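SWD1-like protein (Myceliophthora thermophila, PDB 6E29) probably serves, through this WD40 beta-propeller domain, as a subunit of COMPASS, the complex that methylates a lysine of histone H3. Local coordinates at residues S42-G47 against A60-G65; G47-W52 against R80-A85; G88-L93 against G99-E104; Y112-H117 against H122-A127. One frame throughout, in Å; residues are numbered along the deposited sequence.

Contact 1 of 4, residues S42-G47 against A60-G65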
loop_
_atom_site.group_PDB
_atom_site.type_symbol
_atom_site.label_atom_id
_atom_site.label_comp_id
_atom_site.label_asym_id
_atom_site.label_seq_id
_atom_site.Cartn_x
_atom_site.Cartn_y
_atom_site.Cartn_z
ATOM N N SER B 42 8.175 2.750 -11.735
ATOM C CA SER B 42 7.347 3.946 -11.753
ATOM C C SER B 42 6.083 3.652 -12.558
ATOM O O SER B 42 6.139 3.000 -13.599
ATOM C CB SER B 42 8.146 5.130 -12.360
ATOM O OG SER B 42 7.364 6.290 -12.420
ATOM N N GLY B 43 4.929 4.111 -12.082
ATOM C CA GLY B 43 3.690 3.994 -12.843
ATOM C C GLY B 43 3.265 5.407 -13.180
ATOM O O GLY B 43 3.588 6.349 -12.438
ATOM N N ARG B 44 2.580 5.564 -14.316
ATOM C CA ARG B 44 2.276 6.879 -14.875
ATOM C C ARG B 44 0.782 7.056 -15.054
ATOM O O ARG B 44 0.002 6.093 -15.057
ATOM C CB ARG B 44 2.996 7.103 -16.226
ATOM C CG ARG B 44 4.327 6.355 -16.278
ATOM C CD ARG B 44 5.258 6.741 -17.378
ATOM N NE ARG B 44 4.615 7.115 -18.609
ATOM C CZ ARG B 44 5.278 7.324 -19.752
ATOM N NH1 ARG B 44 6.599 7.157 -19.798
ATOM N NH2 ARG B 44 4.617 7.684 -20.845
ATOM N N VAL B 45 0.403 8.327 -15.226
ATOM C CA VAL B 45 -0.995 8.681 -15.457
ATOM C C VAL B 45 -1.554 7.896 -16.633
ATOM O O VAL B 45 -2.717 7.474 -16.614
ATOM C CB VAL B 45 -1.128 10.193 -15.697
ATOM C CG1 VAL B 45 -2.508 10.531 -16.298
ATOM C CG2 VAL B 45 -0.865 10.963 -14.434
ATOM N N ASP B 46 -0.736 7.694 -17.685
ATOM C CA ASP B 46 -1.237 7.046 -18.899
ATOM C C ASP B 46 -1.200 5.512 -18.841
ATOM O O ASP B 46 -1.401 4.865 -19.874
ATOM C CB ASP B 46 -0.464 7.526 -20.132
ATOM C CG ASP B 46 1.013 7.163 -20.088
ATOM O OD1 ASP B 46 1.492 6.634 -19.066
ATOM O OD2 ASP B 46 1.705 7.388 -21.102
ATOM N N GLY B 47 -0.939 4.916 -17.687
ATOM C CA GLY B 47 -0.939 3.477 -17.563
ATOM C C GLY B 47 0.384 2.814 -17.869
ATOM O O GLY B 47 0.527 1.608 -17.622
ATOM N N ALA B 60 15.312 1.230 -18.099
ATOM C CA ALA B 60 15.670 -0.110 -18.531
ATOM C C ALA B 60 14.577 -0.718 -19.384
ATOM O O ALA B 60 14.869 -1.385 -20.379
ATOM C CB ALA B 60 15.945 -1.016 -17.335
ATOM N N ARG B 61 13.317 -0.487 -19.032
ATOM C CA ARG B 61 12.257 -0.886 -19.943
ATOM C C ARG B 61 10.969 -0.157 -19.607
ATOM O O ARG B 61 10.780 0.357 -18.500
ATOM C CB ARG B 61 12.057 -2.398 -19.926
ATOM C CG ARG B 61 11.858 -2.991 -18.564
ATOM C CD ARG B 61 11.259 -4.400 -18.679
ATOM N NE ARG B 61 11.739 -5.195 -19.809
ATOM C CZ ARG B 61 12.805 -5.986 -19.738
ATOM N NH1 ARG B 61 13.474 -6.050 -18.595
ATOM N NH2 ARG B 61 13.190 -6.719 -20.769
ATOM N N LYS B 62 10.113 -0.070 -20.620
ATOM C CA LYS B 62 8.780 0.505 -20.502
ATOM C C LYS B 62 7.753 -0.590 -20.777
ATOM O O LYS B 62 7.844 -1.282 -21.802
ATOM C CB LYS B 62 8.605 1.668 -21.491
ATOM C CG LYS B 62 9.369 2.954 -21.133
ATOM C CD LYS B 62 9.451 3.880 -22.323
ATOM C CE LYS B 62 9.668 5.329 -21.917
ATOM N NZ LYS B 62 10.837 5.458 -21.005
ATOM N N LEU B 63 6.769 -0.724 -19.873
ATOM C CA LEU B 63 5.712 -1.728 -19.933
ATOM C C LEU B 63 4.389 -1.019 -20.172
ATOM O O LEU B 63 3.963 -0.192 -19.358
ATOM C CB LEU B 63 5.649 -2.550 -18.641
ATOM C CG LEU B 63 7.014 -3.039 -18.124
ATOM C CD1 LEU B 63 6.889 -3.484 -16.667
ATOM C CD2 LEU B 63 7.559 -4.172 -18.983
ATOM N N ARG B 64 3.740 -1.341 -21.279
ATOM C CA ARG B 64 2.475 -0.702 -21.635
ATOM C C ARG B 64 1.413 -1.791 -21.653
ATOM O O ARG B 64 1.347 -2.606 -22.576
ATOM C CB ARG B 64 2.616 0.060 -22.964
ATOM C CG ARG B 64 3.901 0.925 -22.988
ATOM C CD ARG B 64 3.922 2.000 -24.076
ATOM N NE ARG B 64 5.278 2.337 -24.510
ATOM C CZ ARG B 64 5.792 3.565 -24.466
ATOM N NH1 ARG B 64 5.065 4.556 -23.958
ATOM N NH2 ARG B 64 7.036 3.802 -24.897
ATOM N N GLY B 65 0.608 -1.837 -20.593
ATOM C CA GLY B 65 -0.455 -2.809 -20.513
ATOM C C GLY B 65 -1.692 -2.153 -19.958
ATOM O O GLY B 65 -2.809 -2.628 -20.166
HETATM O O HOH W 1 5.914 7.811 -23.465
HETATM O O HOH W 2 1.384 -0.592 -18.348
#
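Arg-44, at the end of strand 39-44, sends its guanidinium across to Lys-62 and Arg-64. The first torsion keeps CG beside the backbone N (chi1 -31°), and a bend at chi3 turns the head back over its own turn. NH1 then passes Lys-62 CE at a slant, 4.2 Å away. Arg-44 NH2 lies 4.4 Å from Arg-64 NH1, and one water sits in the planes of both guanidinium groups, firmly bonded to Arg-44 NH2 and weakly to Arg-64 NH1. Two residues on, Asp-46 grips Arg-44 side-on from the type I turn: OD2 takes NH2 at 2.9 Å and OD1 takes NE at 3.2 Å, a salt bridge that would offset part of the positive charge here. Asp-46 OD1 also receives the N-H of Thr-48. The turn joins the second and third strands of a four-stranded WD40 propeller blade, whose last strand, 58-64, is reached across the third. Gly-47 closes the turn, its N 3.0 Å from Arg-44 O, with a positive phi that would press a CB against the preceding carbonyl. A second water donates to Gly-47 O and, at 2.8 Å, to Leu-63 O while accepting from Gly-65 N.

Contact 2 of 4, residues G47-W52 against R80-A85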
loop_
_atom_site.group_PDB
_atom_site.type_symbol
_atom_site.label_atom_id
_atom_site.label_comp_id
_atom_site.label_asym_id
_atom_site.label_seq_id
_atom_site.Cartn_x
_atom_site.Cartn_y
_atom_site.Cartn_z
ATOM N N GLY B 47 -0.939 4.916 -17.687
ATOM C CA GLY B 47 -0.939 3.477 -17.563
ATOM C C GLY B 47 0.384 2.814 -17.869
ATOM O O GLY B 47 0.527 1.608 -17.622
ATOM N N THR B 48 1.371 3.556 -18.361
ATOM C CA THR B 48 2.672 2.948 -18.601
ATOM C C THR B 48 3.421 2.719 -17.285
ATOM O O THR B 48 3.309 3.499 -16.337
ATOM C CB THR B 48 3.513 3.821 -19.532
ATOM O OG1 THR B 48 2.762 4.127 -20.707
ATOM C CG2 THR B 48 4.798 3.100 -19.928
ATOM N N VAL B 49 4.205 1.639 -17.239
ATOM C CA VAL B 49 5.077 1.340 -16.116
ATOM C C VAL B 49 6.522 1.389 -16.582
ATOM O O VAL B 49 6.845 0.860 -17.647
ATOM C CB VAL B 49 4.759 -0.030 -15.500
ATOM C CG1 VAL B 49 5.787 -0.343 -14.381
ATOM C CG2 VAL B 49 3.335 0.005 -14.926
ATOM N N VAL B 50 7.376 2.070 -15.807
ATOM C CA VAL B 50 8.767 2.288 -16.170
ATOM C C VAL B 50 9.664 1.619 -15.134
ATOM O O VAL B 50 9.440 1.732 -13.926
ATOM C CB VAL B 50 9.090 3.792 -16.312
ATOM C CG1 VAL B 50 10.557 3.995 -16.720
ATOM C CG2 VAL B 50 8.182 4.406 -17.365
ATOM N N ILE B 51 10.647 0.880 -15.614
ATOM C CA ILE B 51 11.642 0.230 -14.775
ATOM C C ILE B 51 12.919 1.044 -14.941
ATOM O O ILE B 51 13.475 1.089 -16.039
ATOM C CB ILE B 51 11.874 -1.224 -15.204
ATOM C CG1 ILE B 51 10.537 -2.011 -15.197
ATOM C CG2 ILE B 51 13.000 -1.836 -14.382
ATOM C CD1 ILE B 51 9.734 -1.799 -13.861
ATOM N N TRP B 52 13.369 1.702 -13.863
ATOM C CA TRP B 52 14.609 2.488 -13.877
ATOM C C TRP B 52 15.750 1.661 -13.311
ATOM O O TRP B 52 15.637 1.113 -12.216
ATOM C CB TRP B 52 14.468 3.751 -13.033
ATOM C CG TRP B 52 13.405 4.670 -13.460
ATOM C CD1 TRP B 52 12.066 4.610 -13.144
ATOM C CD2 TRP B 52 13.577 5.834 -14.264
ATOM N NE1 TRP B 52 11.399 5.664 -13.736
ATOM C CE2 TRP B 52 12.309 6.443 -14.396
ATOM C CE3 TRP B 52 14.687 6.439 -14.864
ATOM C CZ2 TRP B 52 12.125 7.599 -15.134
ATOM C CZ3 TRP B 52 14.500 7.584 -15.559
ATOM C CH2 TRP B 52 13.227 8.151 -15.699
ATOM N N ARG B 80 12.028 -10.767 -10.108
ATOM C CA ARG B 80 11.769 -11.112 -11.497
ATOM C C ARG B 80 10.393 -10.656 -11.976
ATOM O O ARG B 80 10.228 -10.380 -13.179
ATOM C CB ARG B 80 11.935 -12.601 -11.707
ATOM C CG ARG B 80 11.705 -12.957 -13.104
ATOM C CD ARG B 80 11.868 -14.439 -13.311
ATOM N NE ARG B 80 11.556 -14.797 -14.675
ATOM C CZ ARG B 80 11.697 -16.032 -15.152
ATOM N NH1 ARG B 80 12.130 -16.997 -14.342
ATOM N NH2 ARG B 80 11.403 -16.296 -16.423
ATOM N N TYR B 81 9.423 -10.507 -11.064
ATOM C CA TYR B 81 8.033 -10.240 -11.399
ATOM C C TYR B 81 7.553 -8.960 -10.723
ATOM O O TYR B 81 8.021 -8.600 -9.650
ATOM C CB TYR B 81 7.113 -11.417 -10.966
ATOM C CG TYR B 81 7.544 -12.736 -11.627
ATOM C CD1 TYR B 81 7.163 -13.020 -12.919
ATOM C CD2 TYR B 81 8.316 -13.671 -10.934
ATOM C CE1 TYR B 81 7.553 -14.224 -13.540
ATOM C CE2 TYR B 81 8.720 -14.889 -11.547
ATOM C CZ TYR B 81 8.322 -15.148 -12.839
ATOM O OH TYR B 81 8.698 -16.314 -13.459
ATOM N N LEU B 82 6.663 -8.243 -11.403
ATOM C CA LEU B 82 6.140 -6.976 -10.898
ATOM C C LEU B 82 4.654 -6.945 -11.159
ATOM O O LEU B 82 4.212 -7.121 -12.297
ATOM C CB LEU B 82 6.825 -5.771 -11.566
ATOM C CG LEU B 82 6.323 -4.356 -11.201
ATOM C CD1 LEU B 82 6.569 -4.098 -9.758
ATOM C CD2 LEU B 82 7.052 -3.340 -12.085
ATOM N N LEU B 83 3.880 -6.709 -10.109
ATOM C CA LEU B 83 2.440 -6.662 -10.211
ATOM C C LEU B 83 2.009 -5.196 -10.216
ATOM O O LEU B 83 2.355 -4.442 -9.307
ATOM C CB LEU B 83 1.839 -7.407 -9.030
ATOM C CG LEU B 83 0.344 -7.617 -9.091
ATOM C CD1 LEU B 83 0.030 -8.772 -10.013
ATOM C CD2 LEU B 83 -0.155 -7.890 -7.647
ATOM N N SER B 84 1.310 -4.785 -11.255
ATOM C CA SER B 84 0.841 -3.406 -11.369
ATOM C C SER B 84 -0.684 -3.355 -11.428
ATOM O O SER B 84 -1.336 -4.240 -11.993
ATOM C CB SER B 84 1.442 -2.716 -12.620
ATOM O OG SER B 84 1.182 -3.484 -13.823
ATOM N N ALA B 85 -1.257 -2.293 -10.886
ATOM C CA ALA B 85 -2.702 -2.151 -10.877
ATOM C C ALA B 85 -3.058 -0.745 -11.329
ATOM O O ALA B 85 -2.256 0.167 -11.160
ATOM C CB ALA B 85 -3.258 -2.400 -9.470
#
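Val-49 and Ile-51 point from strand 48-52 at Leu-82 and Ser-84 on strand 81-85, across the seam between two successive propeller blades. The axes of the two segments come no closer than 9.3 Å, and side chains alone bridge the gap. Leu-82 sends out one methyl, CD2, to serve two partners: its CG stands trans to the backbone N (chi1 176°), which places CG beside the carbonyl carbon, with CD2 leading to the other blade. Ile-51 CD1 meets that methyl tip to tip at 3.6 Å, because the second torsion of Ile-51 is folded (chi2 -49°) rather than extended. Val-49 splits its branches, CG1 going to Leu-82 CD2 at 4.0 Å and CG2 to Ser-84 CB, also at 4.0 Å. Ser-84 OG lies between N and the carbonyl carbon (chi1 54°), leaving CB to meet the valine; the hydroxyl is bonded to Trp-94 NE1 and to NE2 of His-66, in the loop leading into the blade, matching the His-Ser/Thr-Trp part of the WD-repeat hydrogen-bond network. Phe-39, Ala-41, Leu-73 and Trp-75 pack around the same group. With all four touching residues buried and no hydrogen bond crossing, these blades are held here by dispersion and the hydrophobic effect, the one polar side chain being satisfied within its own WD repeat.

Contact 3 of 4, residues G88-L93 against G99-E104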
loop_
_atom_site.group_PDB
_atom_site.type_symbol
_atom_site.label_atom_id
_atom_site.label_comp_id
_atom_site.label_asym_id
_atom_site.label_seq_id
_atom_site.Cartn_x
_atom_site.Cartn_y
_atom_site.Cartn_z
ATOM N N GLY B 88 -8.092 1.754 -14.262
ATOM C CA GLY B 88 -8.876 1.189 -15.341
ATOM C C GLY B 88 -9.258 -0.256 -15.105
ATOM O O GLY B 88 -9.509 -0.978 -16.076
ATOM N N TRP B 89 -9.271 -0.689 -13.829
ATOM C CA TRP B 89 -9.842 -1.969 -13.364
ATOM C C TRP B 89 -8.932 -3.180 -13.583
ATOM O O TRP B 89 -9.388 -4.315 -13.488
ATOM C CB TRP B 89 -11.202 -2.289 -14.021
ATOM C CG TRP B 89 -12.212 -1.179 -14.026
ATOM C CD1 TRP B 89 -12.055 0.093 -13.520
ATOM C CD2 TRP B 89 -13.548 -1.235 -14.552
ATOM N NE1 TRP B 89 -13.205 0.824 -13.711
ATOM C CE2 TRP B 89 -14.135 0.035 -14.339
ATOM C CE3 TRP B 89 -14.304 -2.235 -15.183
ATOM C CZ2 TRP B 89 -15.450 0.329 -14.724
ATOM C CZ3 TRP B 89 -15.611 -1.947 -15.555
ATOM C CH2 TRP B 89 -16.170 -0.675 -15.324
ATOM N N LYS B 90 -7.659 -3.003 -13.883
ATOM C CA LYS B 90 -6.831 -4.122 -14.296
ATOM C C LYS B 90 -5.654 -4.327 -13.349
ATOM O O LYS B 90 -5.126 -3.380 -12.743
ATOM C CB LYS B 90 -6.309 -3.899 -15.723
ATOM C CG LYS B 90 -7.402 -3.617 -16.737
ATOM C CD LYS B 90 -6.829 -3.179 -18.114
ATOM C CE LYS B 90 -6.071 -4.277 -18.841
ATOM N NZ LYS B 90 -5.479 -3.772 -20.126
ATOM N N VAL B 91 -5.256 -5.587 -13.220
ATOM C CA VAL B 91 -4.032 -5.995 -12.532
ATOM C C VAL B 91 -3.236 -6.884 -13.492
ATOM O O VAL B 91 -3.802 -7.811 -14.102
ATOM C CB VAL B 91 -4.342 -6.751 -11.224
ATOM C CG1 VAL B 91 -3.079 -7.278 -10.595
ATOM C CG2 VAL B 91 -5.049 -5.844 -10.221
ATOM N N ILE B 92 -1.932 -6.619 -13.616
ATOM C CA ILE B 92 -1.057 -7.350 -14.544
ATOM C C ILE B 92 0.186 -7.811 -13.795
ATOM O O ILE B 92 0.765 -7.045 -13.014
ATOM C CB ILE B 92 -0.658 -6.475 -15.756
ATOM C CG1 ILE B 92 -1.881 -6.141 -16.622
ATOM C CG2 ILE B 92 0.472 -7.127 -16.574
ATOM C CD1 ILE B 92 -1.548 -5.158 -17.773
ATOM N N LEU B 93 0.603 -9.047 -14.045
ATOM C CA LEU B 93 1.860 -9.583 -13.556
ATOM C C LEU B 93 2.824 -9.613 -14.727
ATOM O O LEU B 93 2.616 -10.368 -15.694
ATOM C CB LEU B 93 1.745 -10.991 -12.982
ATOM C CG LEU B 93 3.098 -11.361 -12.352
ATOM C CD1 LEU B 93 3.380 -10.460 -11.214
ATOM C CD2 LEU B 93 3.051 -12.770 -11.855
ATOM N N GLY B 99 10.152 -8.848 -20.261
ATOM C CA GLY B 99 9.169 -7.794 -20.498
ATOM C C GLY B 99 7.766 -8.276 -20.803
ATOM O O GLY B 99 6.947 -7.506 -21.313
ATOM N N LYS B 100 7.469 -9.541 -20.522
ATOM C CA LYS B 100 6.230 -10.173 -20.954
ATOM C C LYS B 100 5.105 -9.865 -19.966
ATOM O O LYS B 100 5.328 -9.806 -18.755
ATOM C CB LYS B 100 6.420 -11.695 -21.061
ATOM C CG LYS B 100 6.431 -12.291 -22.475
ATOM C CD LYS B 100 7.731 -12.008 -23.232
ATOM C CE LYS B 100 7.878 -12.990 -24.400
ATOM N NZ LYS B 100 9.292 -13.174 -24.864
ATOM N N ARG B 101 3.900 -9.661 -20.500
ATOM C CA ARG B 101 2.671 -9.713 -19.715
ATOM C C ARG B 101 2.412 -11.163 -19.322
ATOM O O ARG B 101 1.827 -11.920 -20.098
ATOM C CB ARG B 101 1.511 -9.162 -20.536
ATOM C CG ARG B 101 0.802 -7.990 -19.947
ATOM C CD ARG B 101 -0.493 -7.686 -20.722
ATOM N NE ARG B 101 -0.320 -6.567 -21.652
ATOM C CZ ARG B 101 -1.318 -5.923 -22.253
ATOM N NH1 ARG B 101 -2.571 -6.290 -22.030
ATOM N NH2 ARG B 101 -1.065 -4.910 -23.073
ATOM N N TYR B 102 2.858 -11.571 -18.139
ATOM C CA TYR B 102 2.835 -12.978 -17.743
ATOM C C TYR B 102 1.453 -13.433 -17.282
ATOM O O TYR B 102 1.046 -14.564 -17.583
ATOM C CB TYR B 102 3.883 -13.185 -16.658
ATOM C CG TYR B 102 3.975 -14.537 -16.039
ATOM C CD1 TYR B 102 4.254 -15.670 -16.803
ATOM C CD2 TYR B 102 3.783 -14.687 -14.672
ATOM C CE1 TYR B 102 4.354 -16.911 -16.219
ATOM C CE2 TYR B 102 3.871 -15.918 -14.079
ATOM C CZ TYR B 102 4.161 -17.031 -14.855
ATOM O OH TYR B 102 4.239 -18.268 -14.238
ATOM N N ARG B 103 0.732 -12.572 -16.553
ATOM C CA ARG B 103 -0.656 -12.805 -16.141
ATOM C C ARG B 103 -1.409 -11.483 -16.157
ATOM O O ARG B 103 -0.821 -10.412 -15.967
ATOM C CB ARG B 103 -0.795 -13.387 -14.725
ATOM C CG ARG B 103 -0.150 -14.745 -14.502
ATOM C CD ARG B 103 -1.003 -15.850 -15.056
ATOM N NE ARG B 103 -0.385 -17.168 -14.925
ATOM C CZ ARG B 103 0.400 -17.727 -15.857
ATOM N NH1 ARG B 103 0.697 -17.063 -16.976
ATOM N NH2 ARG B 103 0.908 -18.946 -15.681
ATOM N N GLU B 104 -2.724 -11.564 -16.331
ATOM C CA GLU B 104 -3.547 -10.361 -16.407
ATOM C C GLU B 104 -4.954 -10.634 -15.883
ATOM O O GLU B 104 -5.617 -11.561 -16.354
ATOM C CB GLU B 104 -3.614 -9.903 -17.857
ATOM C CG GLU B 104 -4.357 -8.624 -18.049
ATOM C CD GLU B 104 -4.229 -8.129 -19.487
ATOM O OE1 GLU B 104 -4.708 -7.013 -19.767
ATOM O OE2 GLU B 104 -3.665 -8.860 -20.336
#
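Leu-93 and the pair Tyr-102 and Arg-103 form a classic beta bulge in the hairpin of strands 90-95 and 100-106. Leu-93 O accepts twice: from Tyr-102 N at 2.7 Å, nearly in line with the carbonyl, and from Arg-103 N at 3.0 Å, in its plane on a lone pair. In return Leu-93 N donates to Arg-103 O at 2.8 Å. The leucine and tyrosine side chains run alongside each other, Leu-93 CD2 meeting the ring edge of Tyr-102 at CD2, 3.5 Å away. Arg-103 doubles back at its second torsion (chi2 -78°), bringing NH1 over a face of the Tyr-102 ring and onto Tyr-102 O.

On the other face, Ile-92 packs beneath the charges. Its CG2 touches Arg-101 CG at 3.5 Å, CD1 lies under a face of that guanidinium, and CG1 runs beside Glu-104 CG. Above it, Lys-90 NZ makes a salt bridge to Glu-104 OE1 at 3.4 Å, and Arg-101 NH1 adds weak bonds to both carboxylate oxygens.

Farther out, Arg-106 also pairs with Glu-104, Gly-65 O holds Lys-90 NZ, and Tyr-102 OH reaches His-122. Three cations thus share one carboxylate, which would tend to keep Glu-104 ionised; the outer hairpin of this WD repeat carries a charge network over Ile-92 on one face and, on the other, Leu-93 with the Arg-103/Tyr-102 pair.

Contact 4 of 4, residues Y112-H117 against H122-A127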
loop_
_atom_site.group_PDB
_atom_site.type_symbol
_atom_site.label_atom_id
_atom_site.label_comp_id
_atom_site.label_asym_id
_atom_site.label_seq_id
_atom_site.Cartn_x
_atom_site.Cartn_y
_atom_site.Cartn_z
ATOM N N TYR B 112 -7.801 -0.020 -5.878
ATOM C CA TYR B 112 -7.047 0.801 -4.923
ATOM C C TYR B 112 -5.580 0.354 -4.862
ATOM O O TYR B 112 -4.663 1.166 -4.756
ATOM C CB TYR B 112 -7.648 0.674 -3.525
ATOM C CG TYR B 112 -8.941 1.407 -3.219
ATOM C CD1 TYR B 112 -9.030 2.805 -3.319
ATOM C CD2 TYR B 112 -10.042 0.696 -2.695
ATOM C CE1 TYR B 112 -10.192 3.470 -2.962
ATOM C CE2 TYR B 112 -11.208 1.347 -2.354
ATOM C CZ TYR B 112 -11.269 2.733 -2.469
ATOM O OH TYR B 112 -12.419 3.393 -2.141
ATOM N N GLY B 113 -5.350 -0.949 -4.864
ATOM C CA GLY B 113 -4.009 -1.469 -4.829
ATOM C C GLY B 113 -4.041 -2.979 -4.797
ATOM O O GLY B 113 -5.025 -3.620 -4.373
ATOM N N ALA B 114 -2.986 -3.581 -5.307
ATOM C CA ALA B 114 -2.862 -5.039 -5.308
ATOM C C ALA B 114 -1.468 -5.428 -4.823
ATOM O O ALA B 114 -0.475 -4.793 -5.193
ATOM C CB ALA B 114 -3.135 -5.654 -6.711
ATOM N N GLU B 115 -1.403 -6.456 -3.963
ATOM C CA GLU B 115 -0.153 -6.870 -3.334
ATOM C C GLU B 115 0.118 -8.325 -3.644
ATOM O O GLU B 115 -0.791 -9.157 -3.548
ATOM C CB GLU B 115 -0.176 -6.723 -1.826
ATOM C CG GLU B 115 -0.040 -5.280 -1.362
ATOM C CD GLU B 115 1.407 -4.830 -1.371
ATOM O OE1 GLU B 115 2.213 -5.461 -0.661
ATOM O OE2 GLU B 115 1.743 -3.872 -2.113
ATOM N N LEU B 116 1.366 -8.636 -3.967
ATOM C CA LEU B 116 1.752 -10.040 -4.197
ATOM C C LEU B 116 1.955 -10.781 -2.879
ATOM O O LEU B 116 2.407 -10.221 -1.877
ATOM C CB LEU B 116 3.037 -10.110 -5.023
ATOM C CG LEU B 116 2.913 -10.019 -6.533
ATOM C CD1 LEU B 116 4.353 -10.036 -7.163
ATOM C CD2 LEU B 116 2.067 -11.168 -7.113
ATOM N N HIS B 117 1.561 -12.054 -2.863
ATOM C CA HIS B 117 1.879 -12.896 -1.715
ATOM C C HIS B 117 3.395 -12.869 -1.499
ATOM O O HIS B 117 4.147 -13.036 -2.469
ATOM C CB HIS B 117 1.393 -14.329 -1.971
ATOM C CG HIS B 117 1.485 -15.224 -0.776
ATOM N ND1 HIS B 117 2.693 -15.692 -0.296
ATOM C CD2 HIS B 117 0.523 -15.783 0.001
ATOM C CE1 HIS B 117 2.471 -16.482 0.741
ATOM N NE2 HIS B 117 1.162 -16.556 0.943
ATOM N N HIS B 122 2.365 -16.120 -7.605
ATOM C CA HIS B 122 1.143 -16.605 -8.238
ATOM C C HIS B 122 -0.119 -16.367 -7.404
ATOM O O HIS B 122 -1.160 -16.971 -7.706
ATOM C CB HIS B 122 1.263 -18.100 -8.544
ATOM C CG HIS B 122 2.261 -18.419 -9.614
ATOM N ND1 HIS B 122 3.409 -19.139 -9.364
ATOM C CD2 HIS B 122 2.305 -18.078 -10.927
ATOM C CE1 HIS B 122 4.101 -19.257 -10.485
ATOM N NE2 HIS B 122 3.454 -18.624 -11.448
ATOM N N GLN B 123 -0.059 -15.537 -6.357
ATOM C CA GLN B 123 -1.266 -15.151 -5.647
ATOM C C GLN B 123 -1.151 -13.688 -5.274
ATOM O O GLN B 123 -0.075 -13.233 -4.892
ATOM C CB GLN B 123 -1.475 -15.979 -4.398
ATOM C CG GLN B 123 -2.819 -15.732 -3.773
ATOM C CD GLN B 123 -2.919 -16.219 -2.368
ATOM O OE1 GLN B 123 -2.631 -15.490 -1.420
ATOM N NE2 GLN B 123 -3.424 -17.423 -2.213
ATOM N N PHE B 124 -2.246 -12.946 -5.411
ATOM C CA PHE B 124 -2.267 -11.570 -4.949
ATOM C C PHE B 124 -3.610 -11.254 -4.307
ATOM O O PHE B 124 -4.603 -11.999 -4.456
ATOM C CB PHE B 124 -1.958 -10.543 -6.081
ATOM C CG PHE B 124 -3.055 -10.387 -7.103
ATOM C CD1 PHE B 124 -4.088 -9.486 -6.918
ATOM C CD2 PHE B 124 -3.011 -11.126 -8.294
ATOM C CE1 PHE B 124 -5.100 -9.364 -7.890
ATOM C CE2 PHE B 124 -4.032 -11.016 -9.249
ATOM C CZ PHE B 124 -5.080 -10.134 -9.044
ATOM N N ALA B 125 -3.605 -10.172 -3.551
ATOM C CA ALA B 125 -4.803 -9.609 -2.938
ATOM C C ALA B 125 -5.013 -8.178 -3.404
ATOM O O ALA B 125 -4.061 -7.377 -3.468
ATOM C CB ALA B 125 -4.733 -9.650 -1.415
ATOM N N ALA B 126 -6.264 -7.827 -3.689
ATOM C CA ALA B 126 -6.546 -6.471 -4.167
ATOM C C ALA B 126 -7.716 -5.842 -3.410
ATOM O O ALA B 126 -8.643 -6.526 -2.976
ATOM C CB ALA B 126 -6.826 -6.494 -5.667
ATOM N N ALA B 127 -7.656 -4.535 -3.236
ATOM C CA ALA B 127 -8.796 -3.776 -2.724
ATOM C C ALA B 127 -9.379 -2.967 -3.885
ATOM O O ALA B 127 -8.632 -2.393 -4.684
ATOM C CB ALA B 127 -8.366 -2.875 -1.551
#
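The side chains of His-117 and Gln-123 both set out with CG trans to the backbone N (chi1 -171° in each). They meet at a slant: Gln-123 OE1 comes to the edge of the imidazole, 3.5 Å from His-117 CD2, with ring and amide planes 75° apart. Each also has a polar partner outside the hairpin strands: Tyr-181 OH for Gln-123 OE1 and Trp-119 N for His-117 ND1. Phe-124 takes the rarer rotamer, CG between N and the carbonyl carbon (chi1 71°), which brings CD1 to 4.0 Å from Ala-114 CB. Its CB sits tight on the backbone, 3.1 Å from Glu-115 O.

Beneath these side chains runs an antiparallel hairpin, regular up to a bulge at its far end. Glu-115 and Ala-125 exchange both bonds of a hydrogen-bonded pair, Glu-115 N reaching Ala-125 O at 2.9 Å, and His-117 N donates to Gln-123 O in an almost straight bond. In the non-hydrogen-bonded pair between them and the bulge, Ala-114 CB and Ala-126 CB touch at 3.9 Å. At the far end Tyr-112 and Gly-113 both face Ala-127 in a classic bulge: Ala-127 N donates to Gly-113 O at 3.0 Å, while Tyr-112 N makes a weak bond to Ala-127 O.

Ala-114, Leu-116 and Phe-124 pack on Leu-83 of strand 81-86 in the preceding blade; Ala-125 touches Ile-179 and Tyr-181 of strand 176-181 in the following one, and strand 134-137 continues the sheet beyond 123-128.

How the contacts relate
The four contacts step through three successive blades of the propeller, each a four-stranded antiparallel sheet. Contact 1 lies within the first, joining its second and fourth strands, 39-44 and 58-64; contact 3 is the outer hairpin of the next blade, and contact 4 the first hairpin of the third. Contact 2 joins the first two blades and interlaces along the chain with contact 1, sharing Gly-47. Centres of contacts 1 and 2 are about 6 Å apart, of 2 and 3 about 9 Å, of 3 and 4 about 12 Å. Contacts 1 and 4 do not touch. Apolar packing joins blades at contact 2 and at Leu-83, supplemented by hydrogen bonds such as Tyr-102 OH with His-122 NE2.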